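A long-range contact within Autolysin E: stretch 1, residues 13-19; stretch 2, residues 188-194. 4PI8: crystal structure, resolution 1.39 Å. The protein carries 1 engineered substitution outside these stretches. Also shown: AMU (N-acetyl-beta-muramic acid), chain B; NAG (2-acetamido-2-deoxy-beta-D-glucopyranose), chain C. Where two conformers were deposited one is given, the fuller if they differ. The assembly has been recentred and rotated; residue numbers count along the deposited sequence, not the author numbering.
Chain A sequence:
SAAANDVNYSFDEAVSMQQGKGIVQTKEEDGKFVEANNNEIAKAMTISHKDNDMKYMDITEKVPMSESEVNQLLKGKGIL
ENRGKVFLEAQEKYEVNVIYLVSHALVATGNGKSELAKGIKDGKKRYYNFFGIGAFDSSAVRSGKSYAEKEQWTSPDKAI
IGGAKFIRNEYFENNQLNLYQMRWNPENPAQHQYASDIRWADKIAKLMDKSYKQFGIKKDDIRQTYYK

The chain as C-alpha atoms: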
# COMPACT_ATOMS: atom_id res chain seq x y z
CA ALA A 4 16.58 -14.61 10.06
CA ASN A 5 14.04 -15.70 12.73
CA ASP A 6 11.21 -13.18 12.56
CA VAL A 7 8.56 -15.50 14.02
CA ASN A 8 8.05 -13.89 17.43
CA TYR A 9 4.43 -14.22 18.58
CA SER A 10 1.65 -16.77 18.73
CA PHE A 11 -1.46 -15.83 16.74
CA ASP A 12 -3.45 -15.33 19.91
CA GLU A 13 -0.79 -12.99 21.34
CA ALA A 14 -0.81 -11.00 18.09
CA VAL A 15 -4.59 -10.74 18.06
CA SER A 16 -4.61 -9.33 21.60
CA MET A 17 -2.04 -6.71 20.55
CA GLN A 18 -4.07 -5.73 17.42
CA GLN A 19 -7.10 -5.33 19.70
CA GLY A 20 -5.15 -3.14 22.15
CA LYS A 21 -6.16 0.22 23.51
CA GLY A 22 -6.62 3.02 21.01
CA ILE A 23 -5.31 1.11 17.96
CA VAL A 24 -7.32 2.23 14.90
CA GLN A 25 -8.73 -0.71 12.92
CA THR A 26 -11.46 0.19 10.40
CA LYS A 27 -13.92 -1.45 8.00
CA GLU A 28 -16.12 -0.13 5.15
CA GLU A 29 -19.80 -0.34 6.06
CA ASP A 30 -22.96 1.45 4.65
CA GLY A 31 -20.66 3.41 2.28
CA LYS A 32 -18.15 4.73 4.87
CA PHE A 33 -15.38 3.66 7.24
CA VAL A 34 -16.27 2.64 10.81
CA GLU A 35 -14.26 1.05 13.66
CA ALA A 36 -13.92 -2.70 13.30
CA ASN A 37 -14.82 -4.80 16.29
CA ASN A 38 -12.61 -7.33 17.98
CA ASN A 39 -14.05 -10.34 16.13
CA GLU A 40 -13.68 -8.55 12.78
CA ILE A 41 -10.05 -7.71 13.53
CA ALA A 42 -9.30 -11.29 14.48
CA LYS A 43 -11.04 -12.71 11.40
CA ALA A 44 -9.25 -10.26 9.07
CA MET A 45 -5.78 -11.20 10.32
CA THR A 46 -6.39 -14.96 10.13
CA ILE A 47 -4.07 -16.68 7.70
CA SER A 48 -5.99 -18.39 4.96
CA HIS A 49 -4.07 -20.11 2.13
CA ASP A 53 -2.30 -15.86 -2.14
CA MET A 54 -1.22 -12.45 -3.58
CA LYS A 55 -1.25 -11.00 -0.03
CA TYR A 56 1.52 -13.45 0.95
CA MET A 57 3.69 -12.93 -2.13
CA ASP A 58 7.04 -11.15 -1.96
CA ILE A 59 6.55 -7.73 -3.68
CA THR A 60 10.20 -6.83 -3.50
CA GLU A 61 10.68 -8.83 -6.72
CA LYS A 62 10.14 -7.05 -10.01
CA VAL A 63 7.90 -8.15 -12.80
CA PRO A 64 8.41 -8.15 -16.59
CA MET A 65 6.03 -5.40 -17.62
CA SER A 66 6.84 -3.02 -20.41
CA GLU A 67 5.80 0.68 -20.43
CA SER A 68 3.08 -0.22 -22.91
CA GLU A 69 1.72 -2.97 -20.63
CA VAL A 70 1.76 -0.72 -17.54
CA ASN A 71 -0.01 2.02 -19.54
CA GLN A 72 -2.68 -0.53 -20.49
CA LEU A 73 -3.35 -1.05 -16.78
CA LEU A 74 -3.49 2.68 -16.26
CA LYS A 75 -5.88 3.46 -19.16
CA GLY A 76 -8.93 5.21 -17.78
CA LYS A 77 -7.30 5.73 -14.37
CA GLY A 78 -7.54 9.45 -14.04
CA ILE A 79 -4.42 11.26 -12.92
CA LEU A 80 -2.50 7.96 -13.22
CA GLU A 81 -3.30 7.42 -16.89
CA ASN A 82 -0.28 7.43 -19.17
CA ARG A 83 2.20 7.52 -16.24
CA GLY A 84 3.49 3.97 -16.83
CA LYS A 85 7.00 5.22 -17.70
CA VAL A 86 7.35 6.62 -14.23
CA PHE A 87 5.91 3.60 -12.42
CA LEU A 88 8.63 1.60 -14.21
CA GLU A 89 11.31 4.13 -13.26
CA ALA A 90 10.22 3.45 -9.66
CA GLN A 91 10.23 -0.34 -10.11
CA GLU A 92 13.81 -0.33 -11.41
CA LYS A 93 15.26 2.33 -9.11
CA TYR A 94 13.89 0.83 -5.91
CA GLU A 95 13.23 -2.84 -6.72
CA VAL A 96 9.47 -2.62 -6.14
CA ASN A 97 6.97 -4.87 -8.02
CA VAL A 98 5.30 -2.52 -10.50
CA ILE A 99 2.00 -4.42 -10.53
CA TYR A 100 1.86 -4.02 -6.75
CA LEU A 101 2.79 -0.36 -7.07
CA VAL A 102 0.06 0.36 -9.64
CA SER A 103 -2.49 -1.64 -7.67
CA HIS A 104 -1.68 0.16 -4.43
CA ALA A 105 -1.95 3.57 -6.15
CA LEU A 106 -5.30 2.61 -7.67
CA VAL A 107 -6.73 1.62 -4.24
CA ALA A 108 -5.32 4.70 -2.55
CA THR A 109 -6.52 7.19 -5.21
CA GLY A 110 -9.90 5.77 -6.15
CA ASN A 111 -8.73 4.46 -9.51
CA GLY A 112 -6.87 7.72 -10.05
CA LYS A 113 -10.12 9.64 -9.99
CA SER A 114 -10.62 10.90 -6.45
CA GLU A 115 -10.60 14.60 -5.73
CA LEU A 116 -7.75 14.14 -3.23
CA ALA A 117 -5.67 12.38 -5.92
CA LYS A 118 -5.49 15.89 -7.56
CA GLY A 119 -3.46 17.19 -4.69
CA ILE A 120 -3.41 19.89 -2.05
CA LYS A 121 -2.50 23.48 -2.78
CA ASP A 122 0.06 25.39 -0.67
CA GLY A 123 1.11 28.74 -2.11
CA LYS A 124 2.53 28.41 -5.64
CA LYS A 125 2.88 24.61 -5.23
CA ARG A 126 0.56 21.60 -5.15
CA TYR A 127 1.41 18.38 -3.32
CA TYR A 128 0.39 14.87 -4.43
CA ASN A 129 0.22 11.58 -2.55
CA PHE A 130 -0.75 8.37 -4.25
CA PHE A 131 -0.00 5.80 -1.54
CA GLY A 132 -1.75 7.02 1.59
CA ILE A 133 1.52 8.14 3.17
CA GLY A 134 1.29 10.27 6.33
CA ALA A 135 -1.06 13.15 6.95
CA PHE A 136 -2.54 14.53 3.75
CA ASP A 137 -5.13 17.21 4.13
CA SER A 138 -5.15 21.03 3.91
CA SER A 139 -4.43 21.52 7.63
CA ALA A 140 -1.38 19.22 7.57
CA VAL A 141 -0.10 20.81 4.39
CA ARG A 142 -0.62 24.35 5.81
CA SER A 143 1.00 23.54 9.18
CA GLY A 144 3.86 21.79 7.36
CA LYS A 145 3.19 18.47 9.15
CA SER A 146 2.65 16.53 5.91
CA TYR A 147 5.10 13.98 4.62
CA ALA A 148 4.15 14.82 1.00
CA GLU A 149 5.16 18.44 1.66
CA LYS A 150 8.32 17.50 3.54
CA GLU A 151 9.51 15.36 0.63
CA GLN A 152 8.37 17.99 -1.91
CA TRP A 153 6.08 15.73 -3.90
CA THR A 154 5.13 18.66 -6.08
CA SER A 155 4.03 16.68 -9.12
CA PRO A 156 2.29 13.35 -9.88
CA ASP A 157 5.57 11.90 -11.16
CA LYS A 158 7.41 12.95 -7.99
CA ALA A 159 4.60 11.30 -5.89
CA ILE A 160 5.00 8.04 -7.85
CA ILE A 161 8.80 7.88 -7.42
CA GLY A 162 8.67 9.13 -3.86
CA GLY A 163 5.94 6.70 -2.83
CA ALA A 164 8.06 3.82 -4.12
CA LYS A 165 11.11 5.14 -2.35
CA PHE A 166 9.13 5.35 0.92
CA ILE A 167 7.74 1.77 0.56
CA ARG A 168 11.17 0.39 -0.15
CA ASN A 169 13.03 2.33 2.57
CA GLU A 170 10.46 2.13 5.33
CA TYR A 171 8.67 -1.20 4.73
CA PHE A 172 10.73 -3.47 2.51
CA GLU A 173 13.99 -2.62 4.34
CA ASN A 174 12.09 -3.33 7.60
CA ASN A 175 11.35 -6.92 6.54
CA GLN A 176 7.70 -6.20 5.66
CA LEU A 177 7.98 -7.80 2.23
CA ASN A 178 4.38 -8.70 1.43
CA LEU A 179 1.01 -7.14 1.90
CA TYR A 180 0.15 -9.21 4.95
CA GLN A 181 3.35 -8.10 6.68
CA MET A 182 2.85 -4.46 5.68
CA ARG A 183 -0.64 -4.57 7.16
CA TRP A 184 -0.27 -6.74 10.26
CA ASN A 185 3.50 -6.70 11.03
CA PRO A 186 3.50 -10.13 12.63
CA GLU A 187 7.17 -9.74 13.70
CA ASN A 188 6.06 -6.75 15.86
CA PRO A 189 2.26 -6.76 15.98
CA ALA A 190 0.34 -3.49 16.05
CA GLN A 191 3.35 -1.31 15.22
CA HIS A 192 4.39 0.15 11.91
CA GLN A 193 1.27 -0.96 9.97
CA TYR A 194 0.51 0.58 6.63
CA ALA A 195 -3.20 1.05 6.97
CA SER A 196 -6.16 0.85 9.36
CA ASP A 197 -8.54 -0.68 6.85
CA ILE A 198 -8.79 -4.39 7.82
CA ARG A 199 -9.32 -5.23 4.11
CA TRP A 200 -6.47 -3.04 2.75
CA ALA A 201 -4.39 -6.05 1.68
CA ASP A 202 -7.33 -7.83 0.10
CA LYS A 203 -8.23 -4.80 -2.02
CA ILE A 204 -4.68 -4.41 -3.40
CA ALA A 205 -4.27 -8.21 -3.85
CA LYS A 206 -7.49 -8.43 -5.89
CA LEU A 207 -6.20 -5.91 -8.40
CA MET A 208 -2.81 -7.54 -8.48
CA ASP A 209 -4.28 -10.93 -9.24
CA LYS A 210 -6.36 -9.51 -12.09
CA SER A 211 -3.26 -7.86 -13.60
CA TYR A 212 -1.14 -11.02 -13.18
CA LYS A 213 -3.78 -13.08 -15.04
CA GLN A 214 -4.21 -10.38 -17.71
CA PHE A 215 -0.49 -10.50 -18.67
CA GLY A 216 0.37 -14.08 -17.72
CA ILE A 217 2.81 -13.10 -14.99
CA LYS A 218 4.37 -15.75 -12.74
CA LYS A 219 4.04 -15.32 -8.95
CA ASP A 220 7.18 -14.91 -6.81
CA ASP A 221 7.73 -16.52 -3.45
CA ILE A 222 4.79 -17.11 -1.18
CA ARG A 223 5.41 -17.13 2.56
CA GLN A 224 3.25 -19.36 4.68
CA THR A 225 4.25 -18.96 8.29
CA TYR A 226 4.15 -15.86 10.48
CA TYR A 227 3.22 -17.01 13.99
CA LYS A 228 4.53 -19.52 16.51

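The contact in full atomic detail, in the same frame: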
# COMPACT_ATOMS: atom_id res chain seq x y z
N GLU A 13 -1.51 -14.14 20.76
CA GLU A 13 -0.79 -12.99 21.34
C GLU A 13 -0.90 -11.78 20.38
O GLU A 13 -1.23 -10.69 20.80
CB GLU A 13 0.67 -13.35 21.57
CG GLU A 13 0.98 -14.18 22.85
CD GLU A 13 2.32 -14.88 22.82
OE1 GLU A 13 3.09 -14.92 21.83
OE2 GLU A 13 2.60 -15.54 23.88
N ALA A 14 -0.70 -12.07 19.09
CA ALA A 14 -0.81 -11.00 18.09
C ALA A 14 -2.20 -10.38 18.01
O ALA A 14 -2.38 -9.18 17.94
CB ALA A 14 -0.37 -11.51 16.74
N VAL A 15 -3.24 -11.23 18.07
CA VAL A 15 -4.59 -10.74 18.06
C VAL A 15 -4.85 -9.78 19.22
O VAL A 15 -5.42 -8.71 19.07
CB VAL A 15 -5.62 -11.88 18.09
CG1 VAL A 15 -7.01 -11.34 18.36
CG2 VAL A 15 -5.55 -12.71 16.83
N SER A 16 -4.40 -10.18 20.42
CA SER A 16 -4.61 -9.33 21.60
C SER A 16 -3.96 -7.95 21.42
O SER A 16 -4.47 -6.93 21.81
CB SER A 16 -4.05 -9.98 22.85
OG SER A 16 -4.79 -11.13 23.19
N MET A 17 -2.76 -7.97 20.83
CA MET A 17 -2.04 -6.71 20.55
C MET A 17 -2.81 -5.84 19.54
O MET A 17 -2.94 -4.69 19.76
CB MET A 17 -0.63 -7.05 20.09
CG MET A 17 0.22 -7.66 21.20
SD MET A 17 1.76 -8.44 20.71
CE MET A 17 2.76 -7.04 20.46
N GLN A 18 -3.32 -6.47 18.46
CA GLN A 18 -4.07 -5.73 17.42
C GLN A 18 -5.36 -5.11 17.98
O GLN A 18 -5.83 -4.11 17.50
CB GLN A 18 -4.43 -6.64 16.28
CG GLN A 18 -3.29 -7.18 15.45
CD GLN A 18 -2.47 -6.16 14.68
OE1 GLN A 18 -2.86 -5.00 14.56
NE2 GLN A 18 -1.38 -6.63 14.13
N GLN A 19 -5.89 -5.78 19.02
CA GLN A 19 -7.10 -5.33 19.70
C GLN A 19 -6.80 -4.38 20.86
O GLN A 19 -7.70 -3.94 21.62
CB GLN A 19 -7.85 -6.56 20.24
CG GLN A 19 -8.37 -7.47 19.16
CD GLN A 19 -8.90 -8.81 19.68
OE1 GLN A 19 -8.59 -9.22 20.81
NE2 GLN A 19 -9.68 -9.50 18.86
N ASN A 188 6.28 -7.75 14.80
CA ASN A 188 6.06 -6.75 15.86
C ASN A 188 4.61 -6.24 15.77
O ASN A 188 4.34 -5.14 15.30
CB ASN A 188 7.04 -5.58 15.81
CG ASN A 188 8.45 -5.99 16.18
OD1 ASN A 188 9.35 -6.20 15.31
ND2 ASN A 188 8.65 -6.18 17.43
N PRO A 189 3.67 -7.05 16.22
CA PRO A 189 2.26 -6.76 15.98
C PRO A 189 1.81 -5.42 16.49
O PRO A 189 2.20 -4.98 17.59
CB PRO A 189 1.54 -7.93 16.70
CG PRO A 189 2.48 -9.03 16.64
CD PRO A 189 3.84 -8.40 16.82
N ALA A 190 0.98 -4.73 15.72
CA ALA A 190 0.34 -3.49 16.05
C ALA A 190 1.24 -2.28 15.98
O ALA A 190 0.82 -1.16 16.38
CB ALA A 190 -0.44 -3.55 17.39
N GLN A 191 2.47 -2.41 15.49
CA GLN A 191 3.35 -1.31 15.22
C GLN A 191 3.59 -1.28 13.74
O GLN A 191 3.72 -2.30 13.08
CB GLN A 191 4.79 -1.57 15.85
CG GLN A 191 4.72 -1.60 17.33
CD GLN A 191 6.10 -1.51 17.91
OE1 GLN A 191 6.61 -2.48 18.47
NE2 GLN A 191 6.72 -0.39 17.73
N HIS A 192 3.89 -0.08 13.27
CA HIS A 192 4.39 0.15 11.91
C HIS A 192 3.52 -0.58 10.89
O HIS A 192 4.07 -1.27 9.99
CB HIS A 192 5.87 -0.20 11.76
CG HIS A 192 6.48 0.51 10.61
ND1 HIS A 192 6.78 -0.12 9.41
CD2 HIS A 192 6.68 1.84 10.39
CE1 HIS A 192 7.19 0.79 8.54
NE2 HIS A 192 7.13 1.98 9.09
N GLN A 193 2.24 -0.33 10.93
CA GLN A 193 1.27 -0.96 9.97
C GLN A 193 0.81 0.07 8.98
O GLN A 193 0.54 1.23 9.27
CB GLN A 193 0.14 -1.57 10.76
CG GLN A 193 0.67 -2.76 11.55
CD GLN A 193 -0.27 -3.57 12.44
OE1 GLN A 193 0.17 -4.59 12.93
NE2 GLN A 193 -1.46 -3.11 12.68
N TYR A 194 0.66 -0.39 7.72
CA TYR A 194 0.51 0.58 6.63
C TYR A 194 -0.82 1.24 6.65
O TYR A 194 -0.94 2.40 6.18
CB TYR A 194 0.77 -0.12 5.28
CG TYR A 194 1.19 0.88 4.18
CD1 TYR A 194 0.20 1.63 3.51
CD2 TYR A 194 2.48 1.06 3.85
CE1 TYR A 194 0.60 2.60 2.60
CE2 TYR A 194 2.86 2.05 2.93
CZ TYR A 194 1.90 2.78 2.34
OH TYR A 194 2.33 3.74 1.38
C1 AMU B . -1.97 4.82 8.24
C2 AMU B . -0.54 5.27 8.27
C3 AMU B . 0.18 4.66 9.48
C4 AMU B . -0.64 5.01 10.75
C5 AMU B . -2.08 4.67 10.54
C6 AMU B . -2.93 5.04 11.77
C7 AMU B . 1.11 5.57 6.42
C8 AMU B . 1.80 4.87 5.28
C9 AMU B . 2.52 4.16 9.25
C10 AMU B . 3.70 4.85 8.68
C11 AMU B . 2.89 3.35 10.49
O1 AMU B . -2.67 5.41 7.15
O3 AMU B . 1.52 5.12 9.59
O4 AMU B . -0.02 4.24 11.80
O5 AMU B . -2.59 5.35 9.42
O6 AMU B . -4.27 4.56 11.67
O7 AMU B . 1.32 6.75 6.65
O10 AMU B . 4.45 4.24 7.86
O11 AMU B . 3.97 6.05 9.07
N2 AMU B . 0.20 4.85 7.05
C1 NAG C . 0.25 4.99 12.98
C2 NAG C . 0.76 3.92 13.95
C3 NAG C . 1.11 4.61 15.28
C4 NAG C . 2.05 5.73 14.97
C5 NAG C . 1.52 6.68 13.91
C6 NAG C . 2.61 7.63 13.51
C7 NAG C . 0.07 1.52 13.74
C8 NAG C . -0.96 0.52 14.09
N2 NAG C . -0.14 2.78 14.18
O3 NAG C . 1.76 3.66 16.12
O4 NAG C . 2.22 6.52 16.15
O5 NAG C . 1.25 5.94 12.72
O6 NAG C . 1.95 8.56 12.66
O7 NAG C . 1.07 1.23 13.08

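What holds the helical stretch to a loop whose touching residues lie at least 171 positions further along the chain? The polar link is a pair of amides facing each other. Gln 18 NE2 donates to Gln 193 OE1 at 2.8 Å, and Gln 193 NE2 donates back to Gln 18 OE1 at 3.0 Å. Both N-H...O angles are 163°, so each side chain gives and accepts one nearly straight hydrogen bond. The CA-to-CB bond of Gln 18 points sideways relative to the loop, but its m, m rotamer brings the amide to the loop, whereas the CA-to-CB bond of Gln 193 already points toward the helix.

Are the carbonyl oxygens of this pair used further? Gln 193 OE1 also accepts from the backbone, with Ala 190 N donating at 2.9 Å and 142°. The one oxygen therefore ties Ala 190 in the turn to Gln 193, two residues beyond the turn, while receiving the helix amide. This places Gln 18 NE2 3.4 Å from Ala 190 N, but both are donors and no bond joins them; they share Gln 193 OE1 instead. Gln 18 OE1 has a further hydrogen bond elsewhere in the structure.

What packs beside the amide pair? The type II turn from Asn 188 to Gln 191 presents Pro 189 and Ala 190 to the helix. Ala 14 CB lies 3.8 Å from Pro 189 CG, and Met 17 CE lies 4.0 Å from Pro 189 CD. Ala 190 CB approaches Met 17 O at 3.6 Å. The turn's own closing bond, Gln 191 N to Asn 188 O at 3.3 Å, is weak.

Does the same loop reach the bound sugars? Gln 193 N donates to NAG O7 at 2.9 Å, while Tyr 194 O accepts from AMU N2 at 2.8 Å. Gln 193 thus serves the helix with its side chain and the ligand with its backbone amide.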